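Local coordinates for protein binary enterotoxin of Clostridium perfringens component a (Clostridium perfringens, PDB 5WTZ) that probably transfers ADP-ribose from NAD to actin, as the enzymatic component of a binary, iota-like clostridial enterotoxin, at residues S115-A127 against L193-V206. Residues are numbered along the deposited sequence; the frame is centred on the assembly and turned at random.
Sequences SNIIDEEAINNFA and LSIVTIKGKQYAKV
Gln202 sets CG anti to its carbonyl carbon and beside the backbone N (chi1 -70°), and with the chain extended beyond CG its side chain runs alongside Ile117 and carries the amide oxygen to the backbone of the loop at 115-119. Gln202 OE1 takes the N-H of Ile118 at 2.9 Å in a nearly straight bond (168°), the donor tilted out of the amide plane, and a water joins the same oxygen to Ile118 O. The backbone of Gln202 works in the reverse sense: its N donates to Asn116 O at 2.7 Å.

Beside it, Lys201 NZ makes a weak bond to Ser115 O, its stronger partner being Glu110 in a salt bridge. Asn116 lies against the type I' hairpin turn, where a second water links its OD1 to Lys199 O.

Further along, the contact turns apolar. Ile118 CB meets Ile195 CD1 at 3.8 Å, and Ile123 CD1 touches Ile195 CG1 at 3.6 Å. Phe126 lays its ring edge against side chains of both strands, CE2 being 3.7 Å from Leu193 CD1 and from Val206 CG2; Phe105 adds an edge-to-face ring contact.

Helix 120-130 thereby packs on the 187-198/201-211 hairpin of a five-stranded sheet, away from the NAD pocket. The chemistry suggests a division of labour, in which directional polar bonds probably fix where the loop lies along the hairpin, while aliphatic and aromatic packing joins helix to sheet.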
loop_
_atom_site.group_PDB
_atom_site.type_symbol
_atom_site.label_atom_id
_atom_site.label_comp_id
_atom_site.label_asym_id
_atom_site.label_seq_id
_atom_site.Cartn_x
_atom_site.Cartn_y
_atom_site.Cartn_z
ATOM N N SER A 115 4.750 -14.801 29.189
ATOM C CA SER A 115 3.875 -14.267 28.150
ATOM C C SER A 115 3.466 -12.819 28.424
ATOM O O SER A 115 2.968 -12.147 27.532
ATOM C CB SER A 115 2.626 -15.140 28.006
ATOM O OG SER A 115 1.865 -15.138 29.209
ATOM N N ASN A 116 3.659 -12.349 29.656
ATOM C CA ASN A 116 3.358 -10.960 29.988
ATOM C C ASN A 116 4.471 -10.009 29.546
ATOM O O ASN A 116 4.327 -8.786 29.644
ATOM C CB ASN A 116 3.119 -10.798 31.488
ATOM C CG ASN A 116 1.664 -10.993 31.873
ATOM O OD1 ASN A 116 0.763 -10.738 31.078
ATOM N ND2 ASN A 116 1.430 -11.448 33.102
ATOM N N ILE A 117 5.568 -10.572 29.045
ATOM C CA ILE A 117 6.799 -9.801 28.835
ATOM C C ILE A 117 7.311 -9.886 27.406
ATOM O O ILE A 117 7.413 -10.969 26.834
ATOM C CB ILE A 117 7.897 -10.273 29.830
ATOM C CG1 ILE A 117 7.475 -9.922 31.261
ATOM C CG2 ILE A 117 9.244 -9.648 29.525
ATOM C CD1 ILE A 117 8.530 -10.179 32.314
ATOM N N ILE A 118 7.620 -8.729 26.827
ATOM C CA ILE A 118 8.095 -8.653 25.450
ATOM C C ILE A 118 9.548 -9.112 25.358
ATOM O O ILE A 118 10.376 -8.755 26.196
ATOM C CB ILE A 118 7.965 -7.213 24.877
ATOM C CG1 ILE A 118 6.502 -6.864 24.602
ATOM C CG2 ILE A 118 8.753 -7.060 23.595
ATOM C CD1 ILE A 118 5.799 -7.835 23.678
ATOM N N ASP A 119 9.851 -9.897 24.330
ATOM C CA ASP A 119 11.204 -10.393 24.091
ATOM C C ASP A 119 12.136 -9.299 23.552
ATOM O O ASP A 119 11.819 -8.636 22.561
ATOM C CB ASP A 119 11.146 -11.572 23.118
ATOM C CG ASP A 119 12.492 -12.218 22.905
ATOM O OD1 ASP A 119 12.848 -13.109 23.702
ATOM O OD2 ASP A 119 13.186 -11.844 21.939
ATOM N N GLU A 120 13.290 -9.126 24.194
ATOM C CA GLU A 120 14.194 -8.023 23.875
ATOM C C GLU A 120 14.755 -8.100 22.459
ATOM O O GLU A 120 14.785 -7.101 21.750
ATOM C CB GLU A 120 15.358 -7.961 24.876
ATOM C CG GLU A 120 16.470 -7.001 24.438
ATOM C CD GLU A 120 17.365 -6.536 25.581
ATOM O OE1 GLU A 120 16.840 -6.238 26.678
ATOM O OE2 GLU A 120 18.597 -6.455 25.372
ATOM N N GLU A 121 15.210 -9.280 22.048
ATOM C CA GLU A 121 15.770 -9.426 20.707
ATOM C C GLU A 121 14.689 -9.256 19.661
ATOM O O GLU A 121 14.913 -8.650 18.613
ATOM C CB GLU A 121 16.455 -10.781 20.546
ATOM C CG GLU A 121 17.023 -11.014 19.162
ATOM C CD GLU A 121 17.943 -12.215 19.105
ATOM O OE1 GLU A 121 18.406 -12.663 20.178
ATOM O OE2 GLU A 121 18.201 -12.708 17.986
ATOM N N ALA A 122 13.506 -9.779 19.959
ATOM C CA ALA A 122 12.380 -9.668 19.048
ATOM C C ALA A 122 12.018 -8.204 18.837
ATOM O O ALA A 122 11.890 -7.752 17.696
ATOM C CB ALA A 122 11.174 -10.458 19.566
ATOM N N ILE A 123 11.872 -7.450 19.918
ATOM C CA ILE A 123 11.484 -6.056 19.738
ATOM C C ILE A 123 12.607 -5.227 19.089
ATOM O O ILE A 123 12.324 -4.230 18.426
ATOM C CB ILE A 123 11.027 -5.413 21.074
ATOM C CG1 ILE A 123 10.218 -4.142 20.782
ATOM C CG2 ILE A 123 12.207 -5.153 22.006
ATOM C CD1 ILE A 123 9.391 -3.653 21.928
ATOM N N ASN A 124 13.865 -5.638 19.242
ATOM C CA ASN A 124 14.942 -4.939 18.541
ATOM C C ASN A 124 14.860 -5.192 17.047
ATOM O O ASN A 124 15.104 -4.299 16.250
ATOM C CB ASN A 124 16.314 -5.351 19.067
ATOM C CG ASN A 124 16.736 -4.537 20.268
ATOM O OD1 ASN A 124 16.327 -3.386 20.425
ATOM N ND2 ASN A 124 17.533 -5.139 21.139
ATOM N N ASN A 125 14.511 -6.414 16.668
ATOM C CA ASN A 125 14.308 -6.716 15.263
ATOM C C ASN A 125 13.100 -5.960 14.724
ATOM O O ASN A 125 13.094 -5.501 13.580
ATOM C CB ASN A 125 14.145 -8.225 15.048
ATOM C CG ASN A 125 15.446 -8.988 15.261
ATOM O OD1 ASN A 125 16.534 -8.434 15.117
ATOM N ND2 ASN A 125 15.336 -10.263 15.583
ATOM N N PHE A 126 12.085 -5.822 15.567
ATOM C CA PHE A 126 10.860 -5.118 15.206
ATOM C C PHE A 126 11.170 -3.648 14.959
ATOM O O PHE A 126 10.673 -3.065 13.999
ATOM C CB PHE A 126 9.805 -5.286 16.306
ATOM C CG PHE A 126 8.445 -4.713 15.968
ATOM C CD1 PHE A 126 7.693 -5.212 14.914
ATOM C CD2 PHE A 126 7.896 -3.709 16.760
ATOM C CE1 PHE A 126 6.420 -4.690 14.626
ATOM C CE2 PHE A 126 6.639 -3.172 16.476
ATOM C CZ PHE A 126 5.888 -3.680 15.422
ATOM N N ALA A 127 12.017 -3.065 15.800
ATOM C CA ALA A 127 12.462 -1.682 15.613
ATOM C C ALA A 127 13.059 -1.456 14.222
ATOM O O ALA A 127 12.771 -0.454 13.570
ATOM C CB ALA A 127 13.469 -1.295 16.689
ATOM N N LEU A 193 8.875 3.871 19.238
ATOM C CA LEU A 193 8.641 2.503 19.692
ATOM C C LEU A 193 9.038 2.355 21.153
ATOM O O LEU A 193 10.084 2.850 21.588
ATOM C CB LEU A 193 9.413 1.490 18.831
ATOM C CG LEU A 193 9.297 0.002 19.200
ATOM C CD1 LEU A 193 7.941 -0.620 18.800
ATOM C CD2 LEU A 193 10.432 -0.812 18.586
ATOM N N SER A 194 8.183 1.678 21.912
ATOM C CA SER A 194 8.395 1.471 23.328
ATOM C C SER A 194 7.508 0.340 23.804
ATOM O O SER A 194 6.583 -0.075 23.109
ATOM C CB SER A 194 8.097 2.744 24.119
ATOM O OG SER A 194 6.742 3.119 23.959
ATOM N N ILE A 195 7.798 -0.161 24.993
ATOM C CA ILE A 195 6.958 -1.159 25.616
ATOM C C ILE A 195 5.981 -0.473 26.562
ATOM O O ILE A 195 6.346 0.449 27.300
ATOM C CB ILE A 195 7.794 -2.208 26.373
ATOM C CG1 ILE A 195 8.733 -2.930 25.407
ATOM C CG2 ILE A 195 6.898 -3.207 27.071
ATOM C CD1 ILE A 195 9.576 -3.998 26.060
ATOM N N VAL A 196 4.729 -0.908 26.518
ATOM C CA VAL A 196 3.697 -0.367 27.389
ATOM C C VAL A 196 3.037 -1.530 28.106
ATOM O O VAL A 196 2.765 -2.571 27.503
ATOM C CB VAL A 196 2.635 0.477 26.608
ATOM C CG1 VAL A 196 1.879 -0.366 25.577
ATOM C CG2 VAL A 196 1.660 1.141 27.563
ATOM N N THR A 197 2.811 -1.362 29.403
ATOM C CA THR A 197 2.155 -2.391 30.188
ATOM C C THR A 197 0.698 -2.029 30.360
ATOM O O THR A 197 0.371 -0.964 30.878
ATOM C CB THR A 197 2.829 -2.566 31.549
ATOM O OG1 THR A 197 4.203 -2.905 31.330
ATOM C CG2 THR A 197 2.148 -3.688 32.358
ATOM N N ILE A 198 -0.178 -2.914 29.903
ATOM C CA ILE A 198 -1.613 -2.728 30.076
ATOM C C ILE A 198 -2.222 -3.956 30.759
ATOM O O ILE A 198 -2.080 -5.065 30.271
ATOM C CB ILE A 198 -2.298 -2.464 28.717
ATOM C CG1 ILE A 198 -1.764 -1.164 28.113
ATOM C CG2 ILE A 198 -3.815 -2.413 28.881
ATOM C CD1 ILE A 198 -2.212 -0.922 26.696
ATOM N N LYS A 199 -2.864 -3.758 31.908
ATOM C CA LYS A 199 -3.397 -4.870 32.697
ATOM C C LYS A 199 -2.342 -5.952 32.947
ATOM O O LYS A 199 -2.607 -7.141 32.770
ATOM C CB LYS A 199 -4.616 -5.484 32.007
ATOM C CG LYS A 199 -5.821 -4.558 31.886
ATOM C CD LYS A 199 -6.453 -4.299 33.245
ATOM C CE LYS A 199 -7.771 -3.549 33.109
ATOM N NZ LYS A 199 -8.349 -3.157 34.419
ATOM N N GLY A 200 -1.135 -5.531 33.317
ATOM C CA GLY A 200 -0.092 -6.458 33.730
ATOM C C GLY A 200 0.680 -7.082 32.584
ATOM O O GLY A 200 1.634 -7.831 32.803
ATOM N N LYS A 201 0.269 -6.769 31.360
ATOM C CA LYS A 201 0.856 -7.370 30.169
ATOM C C LYS A 201 1.571 -6.345 29.295
ATOM O O LYS A 201 1.078 -5.234 29.079
ATOM C CB LYS A 201 -0.231 -8.083 29.357
ATOM C CG LYS A 201 0.226 -8.693 28.051
ATOM C CD LYS A 201 -0.933 -9.472 27.432
ATOM C CE LYS A 201 -0.589 -10.012 26.064
ATOM N NZ LYS A 201 0.636 -10.856 26.102
ATOM N N GLN A 202 2.733 -6.727 28.785
ATOM C CA GLN A 202 3.496 -5.838 27.915
ATOM C C GLN A 202 3.086 -5.942 26.450
ATOM O O GLN A 202 2.895 -7.033 25.916
ATOM C CB GLN A 202 4.993 -6.121 28.044
ATOM C CG GLN A 202 5.570 -5.707 29.385
ATOM C CD GLN A 202 7.079 -5.878 29.461
ATOM O OE1 GLN A 202 7.712 -6.346 28.510
ATOM N NE2 GLN A 202 7.660 -5.507 30.603
ATOM N N TYR A 203 2.977 -4.788 25.808
ATOM C CA TYR A 203 2.701 -4.714 24.390
ATOM C C TYR A 203 3.742 -3.820 23.746
ATOM O O TYR A 203 4.265 -2.913 24.389
ATOM C CB TYR A 203 1.298 -4.161 24.128
ATOM C CG TYR A 203 0.164 -4.981 24.704
ATOM C CD1 TYR A 203 -0.234 -4.821 26.034
ATOM C CD2 TYR A 203 -0.521 -5.908 23.917
ATOM C CE1 TYR A 203 -1.285 -5.568 26.570
ATOM C CE2 TYR A 203 -1.566 -6.660 24.446
ATOM C CZ TYR A 203 -1.944 -6.484 25.771
ATOM O OH TYR A 203 -2.981 -7.220 26.304
ATOM N N ALA A 204 4.042 -4.070 22.478
ATOM C CA ALA A 204 4.880 -3.162 21.711
ATOM C C ALA A 204 4.034 -1.974 21.253
ATOM O O ALA A 204 3.110 -2.138 20.450
ATOM C CB ALA A 204 5.505 -3.882 20.518
ATOM N N LYS A 205 4.322 -0.792 21.788
ATOM C CA LYS A 205 3.578 0.401 21.416
ATOM C C LYS A 205 4.257 1.126 20.248
ATOM O O LYS A 205 5.357 1.671 20.377
ATOM C CB LYS A 205 3.428 1.327 22.614
ATOM C CG LYS A 205 2.637 2.590 22.348
ATOM C CD LYS A 205 2.714 3.504 23.546
ATOM C CE LYS A 205 2.345 4.926 23.193
ATOM N NZ LYS A 205 2.581 5.844 24.347
ATOM N N VAL A 206 3.576 1.135 19.112
ATOM C CA VAL A 206 4.037 1.859 17.936
ATOM C C VAL A 206 3.367 3.229 17.899
ATOM O O VAL A 206 2.143 3.329 17.734
ATOM C CB VAL A 206 3.730 1.080 16.633
ATOM C CG1 VAL A 206 4.181 1.864 15.404
ATOM C CG2 VAL A 206 4.404 -0.287 16.656
HETATM O O HOH W 1 -1.609 -9.966 32.694
HETATM O O HOH W 2 10.377 -6.209 28.295
#